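PDB 7D3U: monovalent Na+/H+ antiporter subunit A from Dietzia sp. DQ12-45-1b, which probably exchanges sodium ions for protons across the cell membrane, as a complex I-related subunit of the multi-subunit Mrp antiporter. Local coordinates for residues B[207-211]-B[266-270]; B[316-321]-B[383-387]. All blocks are in the same frame, centred on the assembly; numbering follows the deposited sequence.

Interaction 1: B[207-211]-B[266-270]; sequences AMAAF and LLITC
Both segments are single helical turns inside longer membrane helices, 196-213 and 261-284. Their local axes run at 35° to each other and stay 11.4 Å apart at closest approach. At that wide spacing no backbone meets backbone; side chains span the gap, and the nearest CA pairs are Ala207-Leu267 (6.9 Å) and Phe211-Cys270 (8.8 Å). The apolar packing centres on Leu266 (chi1 t, chi2 p), whose CD2 lies 3.7 Å from Ala207 CB and 4.1 Å from Met208 CE. Ala207 CB also meets Leu267 CD1 at 4.1 Å. Phe211, in the m rotamer, brings CE2 to 4.0 Å from Leu266 CG and reaches the main chain with its edge, CZ lying 3.3 Å from Leu266 O. The sulfur-aromatic contact sits over one face of this ring, where Cys270 SG (chi1 t) is 3.8 Å from the centroid and 29° off the normal. No hydrogen bond crosses. Such apolar packing between transmembrane helices that run the same way but are inclined belongs to the helical bundle of the complex I-type antiporter family.

Interaction 2: B[316-321]-B[383-387]; sequences VAAIIH and SKEWM
Residues 316-321 and 383-387 are helical turns of helices 312-341 and 379-391, running nearly antiparallel with a signed crossing angle of -156° and local axes 8.5 Å apart. CA atoms pair Ala317 with Met387 at 5.0 Å and His321 with Ser383 at 5.2 Å. Ala317 permits this closeness: its CB lies 3.6 Å from both Trp386 O and Met387 N. At one end Trp386 (chi1 -106°, between wells) turns its six-membered ring under Val316 CG1, a CH-pi contact 4.0 Å from the centroid and 18° off the normal; its NE1 hydrogen-bonds to Asp495 O. At the other, Met387 (t, t, m) sets CE 3.4 Å from CD2 of His321 (chi1 t). Lys384 CB points away, but chi1 m and chi2 -106° bring NZ back to the ring edge, 3.0 Å from His321 NE2; NZ hydrogen-bonds to Gln299 on helix 288-308. A buried histidine and lysine lying side by side between helices 312-341 and 379-391 are consistent with the polar axis of complex I-like antiporter subunits.

Interactions 1 and 2 both lie in the complex I-like antiporter module of the chain, yet they join four different helices: 196-213 with 261-284, and 312-341 with 379-391. Their centres are 18 Å apart and their nearest atoms about 10 Å, so they do not touch, and the segments of interaction 1 both precede those of interaction 2 in sequence. Interaction 1 buries 249 Å² across widely spaced axes and is almost wholly apolar; two of its six touching residues are partly exposed, and a detergent molecule touches nearby Ile268. Interaction 2 buries 409 Å² across closer, nearly antiparallel axes; all eight touching residues are buried, and His321 and Lys384 lie beside Gln299 of helix 288-308.

Interaction 1: B[207-211]-B[266-270]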
loop_
_atom_site.group_PDB
_atom_site.type_symbol
_atom_site.label_atom_id
_atom_site.label_comp_id
_atom_site.label_asym_id
_atom_site.label_seq_id
_atom_site.Cartn_x
_atom_site.Cartn_y
_atom_site.Cartn_z
ATOM N N ALA B 207 -25.113 18.838 24.903
ATOM C CA ALA B 207 -25.588 18.044 26.027
ATOM C C ALA B 207 -24.910 16.682 26.052
ATOM O O ALA B 207 -24.521 16.195 27.119
ATOM C CB ALA B 207 -27.105 17.891 25.961
ATOM N N MET B 208 -24.738 16.059 24.884
ATOM C CA MET B 208 -24.005 14.799 24.842
ATOM C C MET B 208 -22.528 14.998 25.158
ATOM O O MET B 208 -21.891 14.102 25.721
ATOM C CB MET B 208 -24.174 14.135 23.478
ATOM C CG MET B 208 -25.589 13.671 23.192
ATOM S SD MET B 208 -26.341 12.848 24.606
ATOM C CE MET B 208 -27.953 12.446 23.940
ATOM N N ALA B 209 -21.971 16.158 24.809
ATOM C CA ALA B 209 -20.566 16.418 25.101
ATOM C C ALA B 209 -20.334 16.680 26.581
ATOM O O ALA B 209 -19.218 16.486 27.074
ATOM C CB ALA B 209 -20.069 17.604 24.276
ATOM N N ALA B 210 -21.360 17.123 27.300
ATOM C CA ALA B 210 -21.232 17.399 28.723
ATOM C C ALA B 210 -21.833 16.312 29.599
ATOM O O ALA B 210 -21.565 16.294 30.804
ATOM C CB ALA B 210 -21.881 18.742 29.064
ATOM N N PHE B 211 -22.638 15.415 29.033
ATOM C CA PHE B 211 -23.105 14.260 29.784
ATOM C C PHE B 211 -22.027 13.201 29.927
ATOM O O PHE B 211 -22.152 12.316 30.779
ATOM C CB PHE B 211 -24.334 13.646 29.115
ATOM C CG PHE B 211 -25.581 14.467 29.255
ATOM C CD1 PHE B 211 -25.590 15.621 30.017
ATOM C CD2 PHE B 211 -26.745 14.086 28.617
ATOM C CE1 PHE B 211 -26.735 16.371 30.142
ATOM C CE2 PHE B 211 -27.890 14.835 28.738
ATOM C CZ PHE B 211 -27.886 15.977 29.502
ATOM N N LEU B 266 -33.736 17.673 27.282
ATOM C CA LEU B 266 -32.607 16.758 27.378
ATOM C C LEU B 266 -31.760 17.033 28.609
ATOM O O LEU B 266 -31.116 16.120 29.133
ATOM C CB LEU B 266 -31.752 16.859 26.115
ATOM C CG LEU B 266 -30.633 15.835 25.958
ATOM C CD1 LEU B 266 -31.176 14.433 26.152
ATOM C CD2 LEU B 266 -29.985 15.975 24.598
ATOM N N LEU B 267 -31.745 18.275 29.089
ATOM C CA LEU B 267 -31.016 18.576 30.312
ATOM C C LEU B 267 -31.814 18.166 31.540
ATOM O O LEU B 267 -31.321 17.412 32.383
ATOM C CB LEU B 267 -30.682 20.064 30.369
ATOM C CG LEU B 267 -29.422 20.564 29.666
ATOM C CD1 LEU B 267 -29.569 20.386 28.173
ATOM C CD2 LEU B 267 -29.128 22.010 30.008
ATOM N N ILE B 268 -33.056 18.645 31.649
ATOM C CA ILE B 268 -33.846 18.435 32.858
ATOM C C ILE B 268 -34.084 16.951 33.094
ATOM O O ILE B 268 -33.793 16.424 34.175
ATOM C CB ILE B 268 -35.173 19.208 32.771
ATOM C CG1 ILE B 268 -34.938 20.699 33.003
ATOM C CG2 ILE B 268 -36.167 18.667 33.773
ATOM C CD1 ILE B 268 -36.192 21.525 32.921
ATOM N N THR B 269 -34.619 16.250 32.090
ATOM C CA THR B 269 -35.020 14.868 32.331
ATOM C C THR B 269 -33.808 13.971 32.563
ATOM O O THR B 269 -33.838 13.105 33.443
ATOM C CB THR B 269 -35.893 14.345 31.185
ATOM O OG1 THR B 269 -36.585 13.168 31.616
ATOM C CG2 THR B 269 -35.074 14.006 29.949
ATOM N N CYS B 270 -32.715 14.197 31.832
ATOM C CA CYS B 270 -31.536 13.362 32.026
ATOM C C CYS B 270 -30.883 13.641 33.371
ATOM O O CYS B 270 -30.519 12.706 34.096
ATOM C CB CYS B 270 -30.536 13.575 30.893
ATOM S SG CYS B 270 -29.005 12.650 31.104
#

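Interaction 2: B[316-321]-B[383-387]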
loop_
_atom_site.group_PDB
_atom_site.type_symbol
_atom_site.label_atom_id
_atom_site.label_comp_id
_atom_site.label_asym_id
_atom_site.label_seq_id
_atom_site.Cartn_x
_atom_site.Cartn_y
_atom_site.Cartn_z
ATOM N N VAL B 316 -27.808 31.034 39.154
ATOM C CA VAL B 316 -27.281 31.355 40.477
ATOM C C VAL B 316 -27.236 30.104 41.341
ATOM O O VAL B 316 -26.231 29.818 42.005
ATOM C CB VAL B 316 -28.125 32.459 41.136
ATOM C CG1 VAL B 316 -27.572 32.792 42.502
ATOM C CG2 VAL B 316 -28.158 33.693 40.258
ATOM N N ALA B 317 -28.329 29.338 41.344
ATOM C CA ALA B 317 -28.360 28.097 42.106
ATOM C C ALA B 317 -27.326 27.111 41.588
ATOM O O ALA B 317 -26.647 26.444 42.373
ATOM C CB ALA B 317 -29.759 27.486 42.058
ATOM N N ALA B 318 -27.182 27.016 40.265
ATOM C CA ALA B 318 -26.204 26.096 39.696
ATOM C C ALA B 318 -24.789 26.455 40.124
ATOM O O ALA B 318 -24.008 25.578 40.503
ATOM C CB ALA B 318 -26.314 26.090 38.174
ATOM N N ILE B 319 -24.443 27.741 40.093
ATOM C CA ILE B 319 -23.083 28.139 40.444
ATOM C C ILE B 319 -22.835 27.954 41.937
ATOM O O ILE B 319 -21.778 27.451 42.347
ATOM C CB ILE B 319 -22.817 29.585 39.997
ATOM C CG1 ILE B 319 -22.898 29.681 38.478
ATOM C CG2 ILE B 319 -21.456 30.047 40.476
ATOM C CD1 ILE B 319 -22.830 31.086 37.961
ATOM N N ILE B 320 -23.795 28.353 42.776
ATOM C CA ILE B 320 -23.577 28.210 44.210
ATOM C C ILE B 320 -23.508 26.738 44.594
ATOM O O ILE B 320 -22.731 26.361 45.478
ATOM C CB ILE B 320 -24.654 28.966 45.011
ATOM C CG1 ILE B 320 -24.273 29.020 46.489
ATOM C CG2 ILE B 320 -26.010 28.320 44.859
ATOM C CD1 ILE B 320 -22.853 29.463 46.735
ATOM N N HIS B 321 -24.261 25.872 43.912
ATOM C CA HIS B 321 -24.171 24.453 44.217
ATOM C C HIS B 321 -22.903 23.831 43.660
ATOM O O HIS B 321 -22.373 22.897 44.261
ATOM C CB HIS B 321 -25.387 23.703 43.685
ATOM C CG HIS B 321 -25.509 22.309 44.216
ATOM N ND1 HIS B 321 -24.676 21.287 43.818
ATOM C CD2 HIS B 321 -26.355 21.772 45.126
ATOM C CE1 HIS B 321 -25.010 20.178 44.453
ATOM N NE2 HIS B 321 -26.026 20.445 45.252
ATOM N N SER B 383 -27.704 26.383 49.184
ATOM C CA SER B 383 -27.601 26.031 47.773
ATOM C C SER B 383 -28.721 25.090 47.347
ATOM O O SER B 383 -29.278 25.237 46.254
ATOM C CB SER B 383 -26.238 25.404 47.498
ATOM O OG SER B 383 -26.140 25.016 46.146
ATOM N N LYS B 384 -29.080 24.127 48.197
ATOM C CA LYS B 384 -30.143 23.197 47.837
ATOM C C LYS B 384 -31.499 23.892 47.810
ATOM O O LYS B 384 -32.323 23.620 46.930
ATOM C CB LYS B 384 -30.163 22.016 48.805
ATOM C CG LYS B 384 -29.196 20.904 48.439
ATOM C CD LYS B 384 -29.928 19.702 47.875
ATOM C CE LYS B 384 -29.017 18.489 47.806
ATOM N NZ LYS B 384 -27.841 18.727 46.928
ATOM N N GLU B 385 -31.749 24.798 48.756
ATOM C CA GLU B 385 -33.011 25.524 48.725
ATOM C C GLU B 385 -33.051 26.511 47.567
ATOM O O GLU B 385 -34.126 26.772 47.020
ATOM C CB GLU B 385 -33.263 26.228 50.061
ATOM C CG GLU B 385 -32.415 27.455 50.320
ATOM C CD GLU B 385 -32.945 28.287 51.473
ATOM O OE1 GLU B 385 -32.334 29.329 51.788
ATOM O OE2 GLU B 385 -33.973 27.899 52.065
ATOM N N TRP B 386 -31.896 27.035 47.152
ATOM C CA TRP B 386 -31.855 27.840 45.936
ATOM C C TRP B 386 -32.173 26.996 44.711
ATOM O O TRP B 386 -32.906 27.435 43.818
ATOM C CB TRP B 386 -30.486 28.500 45.793
ATOM C CG TRP B 386 -30.507 29.956 46.087
ATOM C CD1 TRP B 386 -30.266 30.552 47.286
ATOM C CD2 TRP B 386 -30.791 31.009 45.163
ATOM N NE1 TRP B 386 -30.381 31.915 47.168
ATOM C CE2 TRP B 386 -30.702 32.220 45.872
ATOM C CE3 TRP B 386 -31.111 31.044 43.805
ATOM C CZ2 TRP B 386 -30.922 33.454 45.269
ATOM C CZ3 TRP B 386 -31.328 32.268 43.208
ATOM C CH2 TRP B 386 -31.232 33.457 43.938
ATOM N N MET B 387 -31.632 25.778 44.652
ATOM C CA MET B 387 -31.951 24.877 43.551
ATOM C C MET B 387 -33.438 24.553 43.517
ATOM O O MET B 387 -34.045 24.493 42.443
ATOM C CB MET B 387 -31.131 23.596 43.675
ATOM C CG MET B 387 -31.378 22.598 42.571
ATOM S SD MET B 387 -30.044 21.397 42.485
ATOM C CE MET B 387 -28.635 22.481 42.674
#